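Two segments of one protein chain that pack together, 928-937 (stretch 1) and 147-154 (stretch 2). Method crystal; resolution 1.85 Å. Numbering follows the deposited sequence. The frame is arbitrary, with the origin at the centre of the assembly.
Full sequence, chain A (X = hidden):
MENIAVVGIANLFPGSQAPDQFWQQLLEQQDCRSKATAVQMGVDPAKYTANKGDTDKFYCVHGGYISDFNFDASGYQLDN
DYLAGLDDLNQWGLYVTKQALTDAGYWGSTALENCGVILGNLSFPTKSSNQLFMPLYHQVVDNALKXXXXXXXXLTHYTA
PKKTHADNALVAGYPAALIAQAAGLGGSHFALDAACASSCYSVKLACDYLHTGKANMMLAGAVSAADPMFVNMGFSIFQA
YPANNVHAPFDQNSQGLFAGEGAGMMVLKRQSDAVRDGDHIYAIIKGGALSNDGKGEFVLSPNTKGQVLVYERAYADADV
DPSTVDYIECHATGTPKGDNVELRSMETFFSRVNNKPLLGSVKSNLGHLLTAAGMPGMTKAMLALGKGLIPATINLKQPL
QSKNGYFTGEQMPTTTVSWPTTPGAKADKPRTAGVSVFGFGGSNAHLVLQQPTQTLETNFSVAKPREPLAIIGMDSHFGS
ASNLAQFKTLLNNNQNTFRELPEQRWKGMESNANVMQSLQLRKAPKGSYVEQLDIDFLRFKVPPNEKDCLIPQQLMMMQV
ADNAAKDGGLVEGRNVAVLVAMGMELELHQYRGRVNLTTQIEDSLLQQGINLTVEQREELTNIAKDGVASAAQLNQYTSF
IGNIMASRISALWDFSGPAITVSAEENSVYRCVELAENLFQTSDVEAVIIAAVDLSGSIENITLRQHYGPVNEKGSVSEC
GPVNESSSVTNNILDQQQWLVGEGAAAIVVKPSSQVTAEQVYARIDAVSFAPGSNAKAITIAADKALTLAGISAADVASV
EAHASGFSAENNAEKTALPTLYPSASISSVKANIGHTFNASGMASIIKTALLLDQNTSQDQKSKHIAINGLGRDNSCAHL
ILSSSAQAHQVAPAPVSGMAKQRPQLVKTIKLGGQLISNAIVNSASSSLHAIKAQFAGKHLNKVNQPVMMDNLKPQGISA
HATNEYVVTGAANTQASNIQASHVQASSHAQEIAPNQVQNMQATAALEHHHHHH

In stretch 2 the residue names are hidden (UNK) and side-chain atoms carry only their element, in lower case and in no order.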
# COMPACT_ATOMS: atom_id res chain seq x y z
N SER A 928 -37.22 -18.30 12.28
CA SER A 928 -37.22 -19.45 11.39
C SER A 928 -36.12 -20.46 11.71
O SER A 928 -36.10 -21.54 11.12
CB SER A 928 -37.10 -19.00 9.93
OG SER A 928 -36.00 -18.12 9.75
N LEU A 929 -35.23 -20.15 12.65
CA LEU A 929 -34.18 -21.09 13.01
C LEU A 929 -34.74 -22.35 13.64
O LEU A 929 -34.17 -23.44 13.48
CB LEU A 929 -33.18 -20.40 13.95
CG LEU A 929 -31.80 -21.05 14.13
CD1 LEU A 929 -31.11 -21.29 12.80
CD2 LEU A 929 -30.93 -20.20 15.05
N HIS A 930 -35.87 -22.25 14.36
CA HIS A 930 -36.46 -23.44 14.98
C HIS A 930 -36.84 -24.48 13.93
O HIS A 930 -36.55 -25.67 14.10
CB HIS A 930 -37.69 -23.05 15.81
CG HIS A 930 -38.29 -24.21 16.54
ND1 HIS A 930 -39.30 -24.99 16.01
CD2 HIS A 930 -38.03 -24.72 17.77
CE1 HIS A 930 -39.63 -25.93 16.88
NE2 HIS A 930 -38.88 -25.79 17.95
N ALA A 931 -37.47 -24.05 12.84
CA ALA A 931 -37.90 -24.96 11.78
C ALA A 931 -36.71 -25.54 11.02
O ALA A 931 -36.82 -26.63 10.45
CB ALA A 931 -38.83 -24.24 10.81
N ILE A 932 -35.60 -24.81 10.96
CA ILE A 932 -34.40 -25.34 10.32
C ILE A 932 -33.78 -26.41 11.19
O ILE A 932 -33.38 -27.48 10.70
CB ILE A 932 -33.42 -24.19 10.00
CG1 ILE A 932 -34.03 -23.25 8.97
CG2 ILE A 932 -32.08 -24.74 9.51
CD1 ILE A 932 -33.28 -21.97 8.77
N LYS A 933 -33.72 -26.17 12.50
CA LYS A 933 -33.17 -27.16 13.42
C LYS A 933 -33.93 -28.48 13.34
O LYS A 933 -33.34 -29.56 13.48
CB LYS A 933 -33.19 -26.62 14.85
CG LYS A 933 -32.20 -25.50 15.14
CD LYS A 933 -32.44 -24.91 16.54
CE LYS A 933 -31.30 -23.99 16.96
NZ LYS A 933 -31.47 -23.39 18.33
N ALA A 934 -35.25 -28.41 13.14
CA ALA A 934 -36.09 -29.61 13.05
C ALA A 934 -35.88 -30.36 11.75
O ALA A 934 -36.09 -31.58 11.68
CB ALA A 934 -37.56 -29.23 13.20
N GLN A 935 -35.49 -29.66 10.69
CA GLN A 935 -35.09 -30.30 9.45
C GLN A 935 -33.77 -31.06 9.57
O GLN A 935 -33.40 -31.79 8.64
CB GLN A 935 -34.97 -29.25 8.36
CG GLN A 935 -36.30 -28.75 7.87
CD GLN A 935 -36.87 -29.65 6.82
OE1 GLN A 935 -37.64 -30.56 7.12
NE2 GLN A 935 -36.47 -29.43 5.57
N PHE A 936 -33.04 -30.87 10.67
CA PHE A 936 -31.78 -31.56 10.91
C PHE A 936 -31.92 -32.67 11.95
O PHE A 936 -31.10 -33.59 11.96
CB PHE A 936 -30.71 -30.57 11.41
CG PHE A 936 -29.92 -29.88 10.30
CD1 PHE A 936 -30.35 -28.69 9.77
CD2 PHE A 936 -28.73 -30.43 9.84
CE1 PHE A 936 -29.64 -28.05 8.77
CE2 PHE A 936 -27.99 -29.79 8.85
CZ PHE A 936 -28.44 -28.60 8.31
N ALA A 937 -32.95 -32.61 12.80
CA ALA A 937 -33.03 -33.47 13.97
C ALA A 937 -33.03 -34.94 13.58
O ALA A 937 -33.79 -35.37 12.71
CB ALA A 937 -34.30 -33.14 14.76
N UNK A 147 -23.09 -26.55 16.79
CA UNK A 147 -23.83 -26.39 18.04
C UNK A 147 -25.29 -26.07 17.80
O UNK A 147 -26.15 -26.46 18.60
c UNK A 147 -23.18 -25.29 18.90
N UNK A 148 -25.61 -25.38 16.71
CA UNK A 148 -26.98 -24.96 16.44
C UNK A 148 -27.77 -26.06 15.74
O UNK A 148 -28.92 -26.35 16.11
c UNK A 148 -26.46 -22.50 16.47
c UNK A 148 -26.98 -23.66 15.62
c UNK A 148 -28.36 -23.34 15.12
N UNK A 149 -27.18 -26.69 14.73
CA UNK A 149 -27.90 -27.52 13.76
C UNK A 149 -27.76 -29.02 14.00
O UNK A 149 -28.75 -29.75 14.01
c UNK A 149 -29.08 -25.39 11.83
c UNK A 149 -26.93 -25.51 10.53
c UNK A 149 -27.61 -25.74 11.89
c UNK A 149 -27.44 -27.20 12.34
N UNK A 150 -26.53 -29.48 14.20
CA UNK A 150 -26.24 -30.90 14.13
C UNK A 150 -24.76 -31.09 14.42
O UNK A 150 -23.92 -30.39 13.82
c UNK A 150 -26.04 -35.02 12.80
n UNK A 150 -27.31 -35.03 12.45
c UNK A 150 -27.76 -33.73 12.35
c UNK A 150 -26.71 -32.93 12.68
n UNK A 150 -25.65 -33.77 12.95
c UNK A 150 -26.60 -31.44 12.74
N UNK A 151 -24.41 -31.99 15.34
CA UNK A 151 -22.99 -32.22 15.66
C UNK A 151 -22.17 -32.67 14.46
O UNK A 151 -20.94 -32.52 14.48
c UNK A 151 -23.04 -33.32 16.73
c UNK A 151 -25.30 -32.88 16.11
c UNK A 151 -24.37 -33.97 16.54
N UNK A 152 -22.80 -33.20 13.42
CA UNK A 152 -22.10 -33.64 12.23
C UNK A 152 -22.17 -32.62 11.09
O UNK A 152 -21.75 -32.93 9.97
c UNK A 152 -22.45 -36.09 12.82
c UNK A 152 -22.65 -34.99 11.77
o UNK A 152 -21.39 -36.10 13.50
o UNK A 152 -23.35 -36.93 12.97
N UNK A 153 -22.71 -31.43 11.34
CA UNK A 153 -22.64 -30.39 10.33
C UNK A 153 -21.18 -30.09 9.99
O UNK A 153 -20.31 -30.07 10.87
c UNK A 153 -24.12 -27.82 8.81
c UNK A 153 -23.31 -29.10 10.81
c UNK A 153 -22.11 -27.11 9.88
c UNK A 153 -23.99 -26.81 7.88
c UNK A 153 -22.92 -25.95 7.95
c UNK A 153 -21.98 -26.09 8.93
c UNK A 153 -23.19 -27.98 9.83
N UNK A 154 -20.90 -29.86 8.70
CA UNK A 154 -19.56 -29.51 8.24
C UNK A 154 -19.66 -28.36 7.25
O UNK A 154 -20.37 -28.46 6.25
n UNK A 154 -16.50 -33.11 7.83
o UNK A 154 -18.39 -33.42 6.69
c UNK A 154 -18.86 -30.68 7.56
c UNK A 154 -18.42 -31.80 8.44
c UNK A 154 -17.76 -32.86 7.59
O HOH W 1 -31.05 -30.04 15.31

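Position 147 carries one side-chain carbon and nothing more. That carbon lies well out of reach of stretch 1. A lone CB identifies Ala147, which belongs to a helix that begins earlier in the chain.

Position 148 has three side-chain carbons, with CB carrying two others. One branch meets Leu929 and Lys933. This fork directly at CB, without oxygen, is a valine. Val148 CG1 lies 4.1 Å from Leu929 CD2 and 3.5 Å from Lys933 CE. The same Lys933 CE is 3.5 Å from the backbone O of Val148, so the lysine's aliphatic chain lies against this residue.

Position 149 has four carbons, forked at the second. They touch Ile932 and the ring of Phe936. The fork one atom beyond CB makes it Leu149, with chi1 m and chi2 t. Leu149 CD2 is 3.8 Å from Ile932 CG2 and 4.1 Å from Phe936 CD1. Leu149 CB sits over one face of the Phe936 ring, 4.0 Å from its centroid and 5° off the normal, a CH-pi contact.

Position 150 shows one carbon leading to a five-membered ring of three carbons and two nitrogens. It touches Phe936, both ring and backbone. This imidazole is His150. His150 CB is 3.7 Å from Phe936 CD2, and His150 CD2 is 3.4 Å from Phe936 O, which lies at the ring edge.

Position 151 has three carbons closing a ring onto its own backbone N. They do not touch stretch 1. That is Pro151.

Position 152 has two carbons, the second carrying two oxygens, also clear of stretch 1. The short carboxylate is Asp152. Asp152 N donates to His150 ND1 at 2.9 Å, which ties the imidazole to the local backbone.

Position 153 has one carbon and then a six-carbon ring with no oxygen. The ring meets that of Phe936. This is Phe153. Phe153 CD1 is 4.3 Å from Phe936 CE2, which lies at the edge of the Phe153 ring. Phe153 N donates to His150 O at 2.9 Å, closing a type I turn.

Position 154 has three carbons, the third carrying one oxygen and one nitrogen. They are out of reach of stretch 1. The amide at the end of this chain identifies Gln154. Its OE1 is hydrogen-bonded elsewhere in the structure.

The contact is mainly apolar. Phe936 is its centre, packed against Leu149, His150 and Phe153, while Leu929, Ile932 and Lys933 extend it along the helix. No direct hydrogen bond crosses. Instead, water 1 donates to Leu149 O at 2.7 Å and to Lys933 O at 3.0 Å, bridging two carbonyls that cannot bond to each other.

Stretch 2, residues 147-154: AVLHPDFQ
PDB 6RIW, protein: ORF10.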